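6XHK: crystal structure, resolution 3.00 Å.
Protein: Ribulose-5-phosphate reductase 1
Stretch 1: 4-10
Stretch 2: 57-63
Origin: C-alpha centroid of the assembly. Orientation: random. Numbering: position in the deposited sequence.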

# COMPACT_ATOMS: atom_id res chain seq x y z
N GLN A 4 3.15 -20.77 15.96
CA GLN A 4 4.03 -21.16 14.87
C GLN A 4 4.28 -19.93 14.02
O GLN A 4 3.33 -19.33 13.48
CB GLN A 4 3.43 -22.27 14.01
CG GLN A 4 3.08 -23.53 14.74
CD GLN A 4 2.35 -24.52 13.86
OE1 GLN A 4 2.78 -25.68 13.73
NE2 GLN A 4 1.25 -24.07 13.24
N VAL A 5 5.54 -19.54 13.90
CA VAL A 5 5.95 -18.43 13.05
C VAL A 5 6.57 -19.01 11.79
O VAL A 5 7.36 -19.96 11.86
CB VAL A 5 6.93 -17.51 13.78
CG1 VAL A 5 7.51 -16.48 12.84
CG2 VAL A 5 6.24 -16.83 14.95
N TYR A 6 6.18 -18.48 10.64
CA TYR A 6 6.68 -18.93 9.34
C TYR A 6 7.68 -17.88 8.86
O TYR A 6 7.30 -16.86 8.27
CB TYR A 6 5.52 -19.16 8.37
CG TYR A 6 4.55 -20.21 8.89
CD1 TYR A 6 4.84 -21.57 8.80
CD2 TYR A 6 3.41 -19.83 9.59
CE1 TYR A 6 3.97 -22.53 9.31
CE2 TYR A 6 2.54 -20.78 10.12
CZ TYR A 6 2.82 -22.13 9.99
OH TYR A 6 1.94 -23.05 10.52
N GLN A 7 8.95 -18.14 9.15
CA GLN A 7 10.04 -17.25 8.83
C GLN A 7 10.70 -17.65 7.51
O GLN A 7 10.60 -18.79 7.05
CB GLN A 7 11.06 -17.23 9.98
CG GLN A 7 10.64 -16.29 11.11
CD GLN A 7 11.61 -16.27 12.28
OE1 GLN A 7 12.35 -17.23 12.51
NE2 GLN A 7 11.62 -15.14 13.02
N LEU A 8 11.32 -16.66 6.87
CA LEU A 8 12.18 -16.90 5.71
C LEU A 8 13.59 -17.12 6.22
O LEU A 8 14.16 -16.26 6.90
CB LEU A 8 12.11 -15.71 4.76
CG LEU A 8 12.75 -15.86 3.38
CD1 LEU A 8 11.96 -16.80 2.49
CD2 LEU A 8 12.83 -14.49 2.77
N VAL A 9 14.15 -18.30 5.94
CA VAL A 9 15.47 -18.67 6.42
C VAL A 9 16.51 -18.56 5.31
O VAL A 9 17.72 -18.58 5.60
CB VAL A 9 15.48 -20.09 7.01
CG1 VAL A 9 14.50 -20.20 8.15
CG2 VAL A 9 15.14 -21.11 5.92
N ALA A 10 16.07 -18.45 4.06
CA ALA A 10 16.88 -18.27 2.87
C ALA A 10 15.92 -17.86 1.76
O ALA A 10 14.74 -18.24 1.80
CB ALA A 10 17.63 -19.55 2.49
N LYS A 57 19.05 -9.39 9.06
CA LYS A 57 17.74 -9.88 9.53
C LYS A 57 17.38 -11.23 8.91
O LYS A 57 16.22 -11.47 8.59
CB LYS A 57 16.67 -8.84 9.23
N LEU A 58 18.37 -12.12 8.77
CA LEU A 58 18.25 -13.25 7.84
C LEU A 58 17.05 -14.13 8.13
O LEU A 58 16.29 -14.42 7.19
CB LEU A 58 19.56 -14.05 7.82
N PRO A 59 16.81 -14.59 9.37
CA PRO A 59 15.52 -15.22 9.67
C PRO A 59 14.50 -14.18 10.13
O PRO A 59 14.76 -13.46 11.10
CB PRO A 59 15.86 -16.22 10.77
CG PRO A 59 17.05 -15.61 11.46
CD PRO A 59 17.75 -14.70 10.50
N MET A 60 13.36 -14.07 9.44
CA MET A 60 12.33 -13.12 9.86
C MET A 60 11.02 -13.47 9.16
O MET A 60 11.01 -14.06 8.08
CB MET A 60 12.72 -11.67 9.53
CG MET A 60 12.76 -11.36 8.04
SD MET A 60 13.21 -9.65 7.66
CE MET A 60 12.20 -8.74 8.85
N SER A 61 9.91 -13.11 9.81
CA SER A 61 8.59 -13.20 9.19
C SER A 61 8.40 -12.04 8.22
O SER A 61 8.96 -10.95 8.41
CB SER A 61 7.48 -13.22 10.24
OG SER A 61 7.70 -12.22 11.22
N LEU A 62 7.58 -12.27 7.18
CA LEU A 62 7.55 -11.36 6.05
C LEU A 62 6.38 -10.38 6.01
O LEU A 62 6.59 -9.18 6.19
CB LEU A 62 7.60 -12.16 4.73
CG LEU A 62 8.98 -12.71 4.38
CD1 LEU A 62 9.02 -13.33 2.99
CD2 LEU A 62 9.97 -11.56 4.44
N ILE A 63 5.17 -10.86 5.75
CA ILE A 63 4.08 -10.00 5.31
C ILE A 63 3.71 -8.95 6.35
O ILE A 63 3.73 -9.22 7.56
CB ILE A 63 2.86 -10.88 4.94
CG1 ILE A 63 3.22 -11.90 3.86
CG2 ILE A 63 1.64 -10.07 4.60
CD1 ILE A 63 3.66 -11.30 2.59

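The contact is anchored on the backbone of Leu 8 and Met 60, an antiparallel pair. Leu 8 N donates to Met 60 O at 2.9 Å, nearly straight at 171°, whereas the return bond from Met 60 N to Leu 8 O is weak at 3.4 Å. Pro 59 has no amide hydrogen to offer, yet its CA lies 3.3 Å from Leu 8 O in a well-aligned CA-H...O contact. Leu 8 O also lies 2.8 Å from Leu 58 O, a close approach of two acceptors that cannot be a hydrogen bond.

Leu 8 and Met 60 direct their side chains to the same face of the sheet. Leu 8, buried, adopts chi1 t and chi2 p, and its CD2 reaches 4.0 Å from CD1 of Leu 62. The CA-to-CB bond of Leu 62 points sideways, but its m, t conformation brings the branched end nearer, so two leucines meet in an apolar contact.

Gln 7 starts sideways; with chi1 m and chi2 t its chain runs roughly perpendicular to the Pro 59 to Ser 61 backbone, CG of Gln 7 3.5 Å from Ser 61 N and OE1 of Gln 7 4.0 Å from Pro 59 CB. Its flexible, polar chain suits this partly exposed position. Val 5, compact and buried, points toward the other stretch, placing CG1 4.2 Å from Ser 61 CB, while Ser 61 OG is hydrogen-bonded elsewhere in the structure.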